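PDB 5F9Z: aminoacyl-tRNA synthetase from Cryptosporidium parvum, which probably catalyses the ATP-dependent attachment of proline to its tRNA, and is here bound to halofuginone and an ATP analogue. Local coordinates for residues Y56-T61 with P297-V302; E371-R376 with I388-L393; L477-D482 with K503-G508. One frame throughout, in Å; residues are numbered along the deposited sequence.

Overall arrangement
The three contacts are separate, each holding different elements, and follow one another along the chain. Contact 1 joins helix 53-71 to the loop that leads into the anticodon-binding region; it is partly buried and has no hydrogen bond between its segments; instead side chains pack on backbone carbonyls. Contacts 2 and 3 are buried and built on antiparallel strand pairing, in contact 2 for only two residue pairs. Contact 2, its centre about 37 Å from that of the chain, is nevertheless buried, packed on helix 317-332. Contact 3 lies in the C-terminal region, near the zinc, and is interrupted by a bulge. The centres of contacts 2 and 3 are about 50 Å apart.

Contact 1: Y56-T61 with P297-V302; sequences YFIWET and PKVAPV
About a turn and a half of helix 53-71 lies against the irregular segment 297-302, with the CA atoms of Ile58 and Val299 5.3 Å apart and no hydrogen bond between the segments. Phe57 carries much of the contact. Its CG is anti to the backbone N (chi1 175°), which directs the ring at the loop. Pro301 CA sits over one face, 3.9 Å from the centroid of the Phe57 ring and displaced toward its rim, in a CH-pi contact, while Pro301 CG lies 3.8 Å from Phe57 CD1. At the ring edge, in plane, Val299 O approaches Phe57 CE1. The segment 297-302 connects helix 278-287 with strand 304-308, and so leads from the class II catalytic core toward the anticodon-binding domain. Ile58, whose other neighbours include Ile280 and Met283 of helix 278-287, sets CG1 3.3 Å from Val299 O; its CG2 branch touches Val299 CB, the two side chains crossing obliquely. One turn on, Thr61 divides its two branches. The methyl CG2, anti to the backbone N, rests 3.4 Å from Lys298 O, whereas OG1 turns back to donate to Phe57 O at 2.9 Å, from above the carbonyl plane. Phe57 O also accepts from Thr61 N, so the helix itself grips this oxygen twice.

Contact 2: E371-R376 with I388-L393; sequences EKRSVR and IPISEL
Ile390 N donates an almost straight hydrogen bond to Arg373 O, 2.9 Å long with an angle of 169° at the hydrogen, although the donor stands above the carbonyl plane. Next to it, Val375 and Ile388 form the hydrogen-bonded pair of an antiparallel beta hairpin (strands 374-379 and 385-389) in the anticodon-binding domain. Val375 N reaches Ile388 O at 3.0 Å, also from above the carbonyl plane, and Ile388 N returns to Val375 O at 3.1 Å, here within it. Ser374 and Pro389 make the neighbouring non-hydrogen-bonded pair, their CA atoms only 4.0 Å apart and their side chains diverging; Ser374 OG adds a weak hydrogen bond to Ile388 O. Strand 385-389 is one of the two edge strands of its sheet within this chain, and after the Ile390 N bond the backbone turns away, 390-392 having helical phi/psi angles. A water bridges this exit, accepting from Ser391 N at 2.8 Å and donating weakly to Arg373 O, the same oxygen that Ile390 N holds.

Arg373 ends helix 367-372 in a Schellman motif with positive phi (50°), so the chain turns straight from helix into strand. Its side chain, bent at chi3, crosses Ile390 at about a right angle and places one guanidinium face beneath Ile390 CD1, which lies 3.9 Å above the plane, toward the rim. Arg373 NH1 forms a salt bridge with Glu325 of helix 317-332, and that helix also packs on Ile390 and Leu393. Ile390 CG1, anti to its carbonyl carbon, lies 3.2 Å from Arg373 O, the apolar chain lying against the bonded oxygen. On the sheet face of Val375 and Ile388, Val375 CG2 meets Leu393 CD2 tip to tip at 3.6 Å.

Contact 3: L477-D482 with K503-G508; sequences LCIPND and KFTLFG
The two aromatic rings, Phe504 and Phe507, are directed to partners beyond the strand pair: Phe507 meets Trp443 edge-to-face and Phe495 at about 55° between planes, close to the zinc site, and Phe504 meets Phe485 at about 50°. No aromatic ring lies between the strands; there the puckered ring of Pro480 sets CD 3.3 Å from Phe504 O and CG near Leu506 CB.

At the Gly508 end of the pair, Leu477, with CG anti to its carbonyl carbon, extends along the partner backbone, CD1 touching Leu506 CG at 4.0 Å and CD2 reaching Gly508 O at 3.5 Å. Gly508 takes a positive phi (157°), and Leu477 CD1 packs against the backbone there, next to Phe507 O. Ile479 works on the flank, where its side chain crosses that of Lys503 at about a right angle, with Ile479 CG2 3.6 Å from Lys503 CE, while CG1 lies against Thr505 OG1. The ammonium of Lys503 is paired beyond this with Glu445.

Two hydrogen bonds hold the backbones: Leu477 N to Leu506 O, short at 2.6 Å and in the carbonyl plane, and Leu506 N to Cys478 O at 3.0 Å, nearly along the C=O axis. Leu477 and Cys478 thus both face the single residue Leu506, a classic beta bulge in the antiparallel strands of the C-terminal domain of prolyl-tRNA synthetase.

Contact 1: Y56-T61 with P297-V302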
loop_
_atom_site.group_PDB
_atom_site.type_symbol
_atom_site.label_atom_id
_atom_site.label_comp_id
_atom_site.label_asym_id
_atom_site.label_seq_id
_atom_site.Cartn_x
_atom_site.Cartn_y
_atom_site.Cartn_z
ATOM N N TYR A 56 -2.065 -8.738 -9.608
ATOM C CA TYR A 56 -1.869 -7.625 -10.530
ATOM C C TYR A 56 -3.168 -6.875 -10.795
ATOM O O TYR A 56 -3.136 -5.688 -11.137
ATOM C CB TYR A 56 -1.265 -8.121 -11.843
ATOM C CG TYR A 56 -0.833 -6.998 -12.755
ATOM C CD1 TYR A 56 0.282 -6.225 -12.453
ATOM C CD2 TYR A 56 -1.542 -6.702 -13.912
ATOM C CE1 TYR A 56 0.682 -5.192 -13.277
ATOM C CE2 TYR A 56 -1.148 -5.671 -14.745
ATOM C CZ TYR A 56 -0.036 -4.919 -14.421
ATOM O OH TYR A 56 0.361 -3.891 -15.244
ATOM N N PHE A 57 -4.314 -7.547 -10.651
ATOM C CA PHE A 57 -5.592 -6.847 -10.726
ATOM C C PHE A 57 -5.684 -5.765 -9.659
ATOM O O PHE A 57 -6.188 -4.666 -9.919
ATOM C CB PHE A 57 -6.749 -7.840 -10.580
ATOM C CG PHE A 57 -8.108 -7.190 -10.520
ATOM C CD1 PHE A 57 -8.633 -6.746 -9.313
ATOM C CD2 PHE A 57 -8.866 -7.034 -11.668
ATOM C CE1 PHE A 57 -9.877 -6.148 -9.257
ATOM C CE2 PHE A 57 -10.115 -6.441 -11.617
ATOM C CZ PHE A 57 -10.621 -5.999 -10.409
ATOM N N ILE A 58 -5.209 -6.063 -8.447
ATOM C CA ILE A 58 -5.295 -5.099 -7.357
ATOM C C ILE A 58 -4.431 -3.880 -7.653
ATOM O O ILE A 58 -4.807 -2.745 -7.339
ATOM C CB ILE A 58 -4.911 -5.768 -6.026
ATOM C CG1 ILE A 58 -5.869 -6.923 -5.729
ATOM C CG2 ILE A 58 -4.922 -4.754 -4.889
ATOM C CD1 ILE A 58 -5.702 -7.521 -4.355
ATOM N N TRP A 59 -3.268 -4.088 -8.275
ATOM C CA TRP A 59 -2.442 -2.949 -8.663
ATOM C C TRP A 59 -3.090 -2.159 -9.791
ATOM O O TRP A 59 -3.025 -0.923 -9.807
ATOM C CB TRP A 59 -1.045 -3.415 -9.070
ATOM C CG TRP A 59 -0.166 -2.281 -9.491
ATOM C CD1 TRP A 59 0.293 -2.021 -10.750
ATOM C CD2 TRP A 59 0.340 -1.235 -8.654
ATOM N NE1 TRP A 59 1.064 -0.883 -10.746
ATOM C CE2 TRP A 59 1.108 -0.381 -9.471
ATOM C CE3 TRP A 59 0.224 -0.940 -7.292
ATOM C CZ2 TRP A 59 1.757 0.746 -8.971
ATOM C CZ3 TRP A 59 0.867 0.180 -6.798
ATOM C CH2 TRP A 59 1.624 1.008 -7.635
ATOM N N GLU A 60 -3.717 -2.853 -10.746
ATOM C CA GLU A 60 -4.443 -2.160 -11.805
ATOM C C GLU A 60 -5.592 -1.340 -11.237
ATOM O O GLU A 60 -5.905 -0.259 -11.748
ATOM C CB GLU A 60 -4.959 -3.164 -12.836
ATOM C CG GLU A 60 -3.877 -3.769 -13.704
ATOM C CD GLU A 60 -4.432 -4.704 -14.761
ATOM O OE1 GLU A 60 -5.322 -5.517 -14.431
ATOM O OE2 GLU A 60 -3.986 -4.616 -15.923
ATOM N N THR A 61 -6.235 -1.841 -10.180
ATOM C CA THR A 61 -7.289 -1.075 -9.522
ATOM C C THR A 61 -6.705 0.122 -8.781
ATOM O O THR A 61 -7.232 1.237 -8.870
ATOM C CB THR A 61 -8.074 -1.973 -8.566
ATOM O OG1 THR A 61 -8.564 -3.114 -9.279
ATOM C CG2 THR A 61 -9.248 -1.216 -7.965
ATOM N N PRO A 297 -13.709 -5.372 -0.858
ATOM C CA PRO A 297 -14.517 -5.499 -2.083
ATOM C C PRO A 297 -14.114 -4.541 -3.194
ATOM O O PRO A 297 -14.374 -4.837 -4.367
ATOM C CB PRO A 297 -15.942 -5.214 -1.590
ATOM C CG PRO A 297 -15.919 -5.609 -0.156
ATOM C CD PRO A 297 -14.545 -5.265 0.349
ATOM N N LYS A 298 -13.483 -3.411 -2.868
ATOM C CA LYS A 298 -13.091 -2.450 -3.892
ATOM C C LYS A 298 -11.889 -2.907 -4.708
ATOM O O LYS A 298 -11.648 -2.352 -5.786
ATOM C CB LYS A 298 -12.800 -1.088 -3.258
ATOM C CG LYS A 298 -14.038 -0.368 -2.756
ATOM C CD LYS A 298 -13.717 1.061 -2.358
ATOM C CE LYS A 298 -14.977 1.839 -2.015
ATOM N NZ LYS A 298 -14.669 3.249 -1.645
ATOM N N VAL A 299 -11.132 -3.899 -4.233
ATOM C CA VAL A 299 -9.966 -4.399 -4.951
ATOM C C VAL A 299 -10.015 -5.900 -5.177
ATOM O O VAL A 299 -9.138 -6.440 -5.853
ATOM C CB VAL A 299 -8.654 -4.019 -4.234
ATOM C CG1 VAL A 299 -8.497 -2.515 -4.173
ATOM C CG2 VAL A 299 -8.619 -4.623 -2.838
ATOM N N ALA A 300 -11.007 -6.596 -4.634
ATOM C CA ALA A 300 -11.114 -8.036 -4.829
ATOM C C ALA A 300 -11.351 -8.351 -6.304
ATOM O O ALA A 300 -12.306 -7.822 -6.894
ATOM C CB ALA A 300 -12.243 -8.615 -3.977
ATOM N N PRO A 301 -10.515 -9.185 -6.935
ATOM C CA PRO A 301 -10.743 -9.503 -8.358
ATOM C C PRO A 301 -12.113 -10.100 -8.623
ATOM O O PRO A 301 -12.743 -9.781 -9.639
ATOM C CB PRO A 301 -9.614 -10.496 -8.676
ATOM C CG PRO A 301 -8.554 -10.196 -7.664
ATOM C CD PRO A 301 -9.281 -9.799 -6.417
ATOM N N VAL A 302 -12.595 -10.956 -7.728
ATOM C CA VAL A 302 -13.944 -11.503 -7.798
ATOM C C VAL A 302 -14.627 -11.205 -6.473
ATOM O O VAL A 302 -14.190 -11.689 -5.422
ATOM C CB VAL A 302 -13.945 -13.012 -8.088
ATOM C CG1 VAL A 302 -15.359 -13.560 -8.014
ATOM C CG2 VAL A 302 -13.337 -13.288 -9.456
#

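Contact 2: E371-R376 with I388-L393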
loop_
_atom_site.group_PDB
_atom_site.type_symbol
_atom_site.label_atom_id
_atom_site.label_comp_id
_atom_site.label_asym_id
_atom_site.label_seq_id
_atom_site.Cartn_x
_atom_site.Cartn_y
_atom_site.Cartn_z
ATOM N N GLU A 371 -35.684 -23.616 -5.365
ATOM C CA GLU A 371 -37.110 -23.726 -5.077
ATOM C C GLU A 371 -37.668 -22.428 -4.508
ATOM O O GLU A 371 -38.808 -22.053 -4.807
ATOM C CB GLU A 371 -37.349 -24.888 -4.113
ATOM C CG GLU A 371 -38.808 -25.204 -3.846
ATOM C CD GLU A 371 -38.976 -26.398 -2.925
ATOM O OE1 GLU A 371 -37.950 -26.982 -2.518
ATOM O OE2 GLU A 371 -40.131 -26.751 -2.610
ATOM N N LYS A 372 -36.883 -21.727 -3.694
ATOM C CA LYS A 372 -37.327 -20.497 -3.053
ATOM C C LYS A 372 -36.990 -19.247 -3.853
ATOM O O LYS A 372 -37.358 -18.146 -3.429
ATOM C CB LYS A 372 -36.707 -20.383 -1.655
ATOM C CG LYS A 372 -36.951 -21.588 -0.762
ATOM C CD LYS A 372 -36.120 -21.506 0.509
ATOM C CE LYS A 372 -36.522 -20.312 1.360
ATOM N NZ LYS A 372 -37.925 -20.428 1.849
ATOM N N ARG A 373 -36.316 -19.389 -4.995
ATOM C CA ARG A 373 -35.764 -18.254 -5.738
ATOM C C ARG A 373 -34.951 -17.353 -4.811
ATOM O O ARG A 373 -35.149 -16.138 -4.738
ATOM C CB ARG A 373 -36.863 -17.473 -6.462
ATOM C CG ARG A 373 -37.365 -18.163 -7.720
ATOM C CD ARG A 373 -38.236 -17.249 -8.566
ATOM N NE ARG A 373 -37.574 -15.984 -8.877
ATOM C CZ ARG A 373 -36.649 -15.830 -9.820
ATOM N NH1 ARG A 373 -36.107 -14.638 -10.032
ATOM N NH2 ARG A 373 -36.257 -16.866 -10.548
ATOM N N SER A 374 -34.030 -17.981 -4.085
ATOM C CA SER A 374 -33.154 -17.311 -3.139
ATOM C C SER A 374 -31.764 -17.917 -3.267
ATOM O O SER A 374 -31.570 -18.931 -3.941
ATOM C CB SER A 374 -33.686 -17.436 -1.705
ATOM O OG SER A 374 -32.638 -17.665 -0.780
ATOM N N VAL A 375 -30.788 -17.286 -2.620
ATOM C CA VAL A 375 -29.408 -17.755 -2.650
ATOM C C VAL A 375 -28.845 -17.739 -1.236
ATOM O O VAL A 375 -29.174 -16.857 -0.434
ATOM C CB VAL A 375 -28.527 -16.908 -3.595
ATOM C CG1 VAL A 375 -28.932 -17.127 -5.046
ATOM C CG2 VAL A 375 -28.610 -15.440 -3.227
ATOM N N ARG A 376 -28.004 -18.724 -0.933
ATOM C CA ARG A 376 -27.305 -18.794 0.343
ATOM C C ARG A 376 -25.999 -18.016 0.236
ATOM O O ARG A 376 -25.115 -18.380 -0.548
ATOM C CB ARG A 376 -27.040 -20.247 0.735
ATOM C CG ARG A 376 -26.092 -20.415 1.913
ATOM C CD ARG A 376 -26.605 -19.698 3.153
ATOM N NE ARG A 376 -27.917 -20.185 3.568
ATOM C CZ ARG A 376 -28.109 -21.211 4.391
ATOM N NH1 ARG A 376 -27.070 -21.865 4.890
ATOM N NH2 ARG A 376 -29.340 -21.582 4.714
ATOM N N ILE A 388 -30.847 -14.558 0.806
ATOM C CA ILE A 388 -31.337 -13.350 0.146
ATOM C C ILE A 388 -32.200 -13.772 -1.035
ATOM O O ILE A 388 -31.734 -14.546 -1.879
ATOM C CB ILE A 388 -30.186 -12.444 -0.324
ATOM C CG1 ILE A 388 -29.233 -12.139 0.835
ATOM C CG2 ILE A 388 -30.732 -11.156 -0.918
ATOM C CD1 ILE A 388 -29.886 -11.399 1.982
ATOM N N PRO A 389 -33.446 -13.311 -1.129
ATOM C CA PRO A 389 -34.232 -13.570 -2.338
ATOM C C PRO A 389 -33.563 -12.956 -3.558
ATOM O O PRO A 389 -32.872 -11.938 -3.469
ATOM C CB PRO A 389 -35.579 -12.901 -2.038
ATOM C CG PRO A 389 -35.647 -12.838 -0.546
ATOM C CD PRO A 389 -34.232 -12.624 -0.090
ATOM N N ILE A 390 -33.774 -13.598 -4.710
ATOM C CA ILE A 390 -33.157 -13.132 -5.950
ATOM C C ILE A 390 -33.590 -11.704 -6.261
ATOM O O ILE A 390 -32.798 -10.892 -6.756
ATOM C CB ILE A 390 -33.494 -14.097 -7.104
ATOM C CG1 ILE A 390 -32.832 -15.457 -6.866
ATOM C CG2 ILE A 390 -33.056 -13.523 -8.441
ATOM C CD1 ILE A 390 -33.158 -16.489 -7.921
ATOM N N SER A 391 -34.844 -11.367 -5.948
ATOM C CA SER A 391 -35.341 -10.019 -6.199
ATOM C C SER A 391 -34.690 -8.975 -5.300
ATOM O O SER A 391 -34.794 -7.778 -5.589
ATOM C CB SER A 391 -36.860 -9.980 -6.023
ATOM O OG SER A 391 -37.230 -10.369 -4.712
ATOM N N GLU A 392 -34.025 -9.394 -4.223
ATOM C CA GLU A 392 -33.351 -8.474 -3.316
ATOM C C GLU A 392 -31.854 -8.366 -3.574
ATOM O O GLU A 392 -31.189 -7.546 -2.935
ATOM C CB GLU A 392 -33.581 -8.898 -1.861
ATOM C CG GLU A 392 -35.021 -8.789 -1.385
ATOM C CD GLU A 392 -35.170 -9.114 0.090
ATOM O OE1 GLU A 392 -34.139 -9.379 0.746
ATOM O OE2 GLU A 392 -36.312 -9.103 0.594
ATOM N N LEU A 393 -31.312 -9.166 -4.496
ATOM C CA LEU A 393 -29.869 -9.177 -4.716
ATOM C C LEU A 393 -29.373 -7.844 -5.261
ATOM O O LEU A 393 -28.283 -7.387 -4.894
ATOM C CB LEU A 393 -29.492 -10.313 -5.666
ATOM C CG LEU A 393 -29.646 -11.724 -5.102
ATOM C CD1 LEU A 393 -29.383 -12.757 -6.182
ATOM C CD2 LEU A 393 -28.704 -11.917 -3.928
HETATM O O HOH W 1 -36.831 -13.201 -5.305
#

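Contact 3: L477-D482 with K503-G508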
loop_
_atom_site.group_PDB
_atom_site.type_symbol
_atom_site.label_atom_id
_atom_site.label_comp_id
_atom_site.label_asym_id
_atom_site.label_seq_id
_atom_site.Cartn_x
_atom_site.Cartn_y
_atom_site.Cartn_z
ATOM N N LEU A 477 8.783 7.447 13.228
ATOM C CA LEU A 477 8.038 7.049 12.040
ATOM C C LEU A 477 7.497 8.269 11.305
ATOM O O LEU A 477 7.727 8.431 10.101
ATOM C CB LEU A 477 6.909 6.098 12.432
ATOM C CG LEU A 477 7.395 4.892 13.239
ATOM C CD1 LEU A 477 6.229 4.048 13.710
ATOM C CD2 LEU A 477 8.373 4.060 12.420
ATOM N N CYS A 478 6.788 9.140 12.020
ATOM C CA CYS A 478 6.309 10.404 11.479
ATOM C C CYS A 478 5.804 11.258 12.631
ATOM O O CYS A 478 5.419 10.737 13.682
ATOM C CB CYS A 478 5.192 10.199 10.447
ATOM S SG CYS A 478 3.611 9.679 11.152
ATOM N N ILE A 479 5.822 12.570 12.424
ATOM C CA ILE A 479 5.200 13.512 13.350
ATOM C C ILE A 479 3.745 13.662 12.920
ATOM O O ILE A 479 3.466 14.371 11.942
ATOM C CB ILE A 479 5.931 14.862 13.358
ATOM C CG1 ILE A 479 7.443 14.649 13.447
ATOM C CG2 ILE A 479 5.449 15.718 14.517
ATOM C CD1 ILE A 479 8.249 15.909 13.228
ATOM N N PRO A 480 2.799 13.027 13.612
ATOM C CA PRO A 480 1.427 12.950 13.090
ATOM C C PRO A 480 0.793 14.324 12.926
ATOM O O PRO A 480 0.968 15.216 13.757
ATOM C CB PRO A 480 0.691 12.120 14.151
ATOM C CG PRO A 480 1.768 11.393 14.893
ATOM C CD PRO A 480 2.943 12.319 14.894
ATOM N N ASN A 481 0.051 14.484 11.826
ATOM C CA ASN A 481 -0.702 15.715 11.617
ATOM C C ASN A 481 -1.763 15.904 12.691
ATOM O O ASN A 481 -2.043 17.039 13.096
ATOM C CB ASN A 481 -1.354 15.710 10.232
ATOM C CG ASN A 481 -0.341 15.641 9.106
ATOM O OD1 ASN A 481 0.830 15.968 9.288
ATOM N ND2 ASN A 481 -0.792 15.220 7.930
ATOM N N ASP A 482 -2.355 14.812 13.166
ATOM C CA ASP A 482 -3.403 14.856 14.183
ATOM C C ASP A 482 -2.754 14.599 15.538
ATOM O O ASP A 482 -2.437 13.457 15.883
ATOM C CB ASP A 482 -4.496 13.839 13.877
ATOM C CG ASP A 482 -5.765 14.091 14.665
ATOM O OD1 ASP A 482 -6.593 14.908 14.209
ATOM O OD2 ASP A 482 -5.935 13.471 15.736
ATOM N N LYS A 503 6.091 18.543 19.935
ATOM C CA LYS A 503 4.818 17.863 19.723
ATOM C C LYS A 503 4.986 16.418 20.184
ATOM O O LYS A 503 5.933 16.078 20.902
ATOM C CB LYS A 503 4.382 17.960 18.252
ATOM C CG LYS A 503 3.881 19.331 17.822
ATOM C CD LYS A 503 3.592 19.374 16.328
ATOM C CE LYS A 503 4.856 19.158 15.514
ATOM N NZ LYS A 503 5.892 20.186 15.808
ATOM N N PHE A 504 4.065 15.555 19.772
ATOM C CA PHE A 504 4.182 14.119 19.968
ATOM C C PHE A 504 4.535 13.466 18.639
ATOM O O PHE A 504 3.984 13.826 17.595
ATOM C CB PHE A 504 2.885 13.524 20.523
ATOM C CG PHE A 504 2.639 13.845 21.970
ATOM C CD1 PHE A 504 2.204 15.104 22.353
ATOM C CD2 PHE A 504 2.826 12.880 22.947
ATOM C CE1 PHE A 504 1.972 15.397 23.683
ATOM C CE2 PHE A 504 2.593 13.168 24.279
ATOM C CZ PHE A 504 2.167 14.428 24.647
ATOM N N THR A 505 5.459 12.509 18.681
ATOM C CA THR A 505 5.961 11.847 17.486
ATOM C C THR A 505 5.775 10.341 17.611
ATOM O O THR A 505 5.990 9.766 18.682
ATOM C CB THR A 505 7.441 12.184 17.251
ATOM O OG1 THR A 505 7.577 13.587 16.992
ATOM C CG2 THR A 505 8.003 11.405 16.068
ATOM N N LEU A 506 5.365 9.712 16.512
ATOM C CA LEU A 506 5.165 8.268 16.476
ATOM C C LEU A 506 6.504 7.573 16.251
ATOM O O LEU A 506 7.176 7.817 15.244
ATOM C CB LEU A 506 4.172 7.906 15.374
ATOM C CG LEU A 506 3.581 6.497 15.389
ATOM C CD1 LEU A 506 2.789 6.266 16.667
ATOM C CD2 LEU A 506 2.705 6.275 14.166
ATOM N N PHE A 507 6.892 6.713 17.189
ATOM C CA PHE A 507 8.143 5.973 17.122
ATOM C C PHE A 507 7.873 4.482 16.972
ATOM O O PHE A 507 6.771 3.994 17.238
ATOM C CB PHE A 507 8.998 6.216 18.371
ATOM C CG PHE A 507 9.631 7.575 18.425
ATOM C CD1 PHE A 507 8.963 8.643 19.001
ATOM C CD2 PHE A 507 10.899 7.782 17.910
ATOM C CE1 PHE A 507 9.546 9.895 19.055
ATOM C CE2 PHE A 507 11.488 9.031 17.960
ATOM C CZ PHE A 507 10.810 10.088 18.533
ATOM N N GLY A 508 8.899 3.760 16.549
ATOM C CA GLY A 508 8.809 2.318 16.442
ATOM C C GLY A 508 9.818 1.772 15.460
ATOM O O GLY A 508 10.487 2.508 14.736
#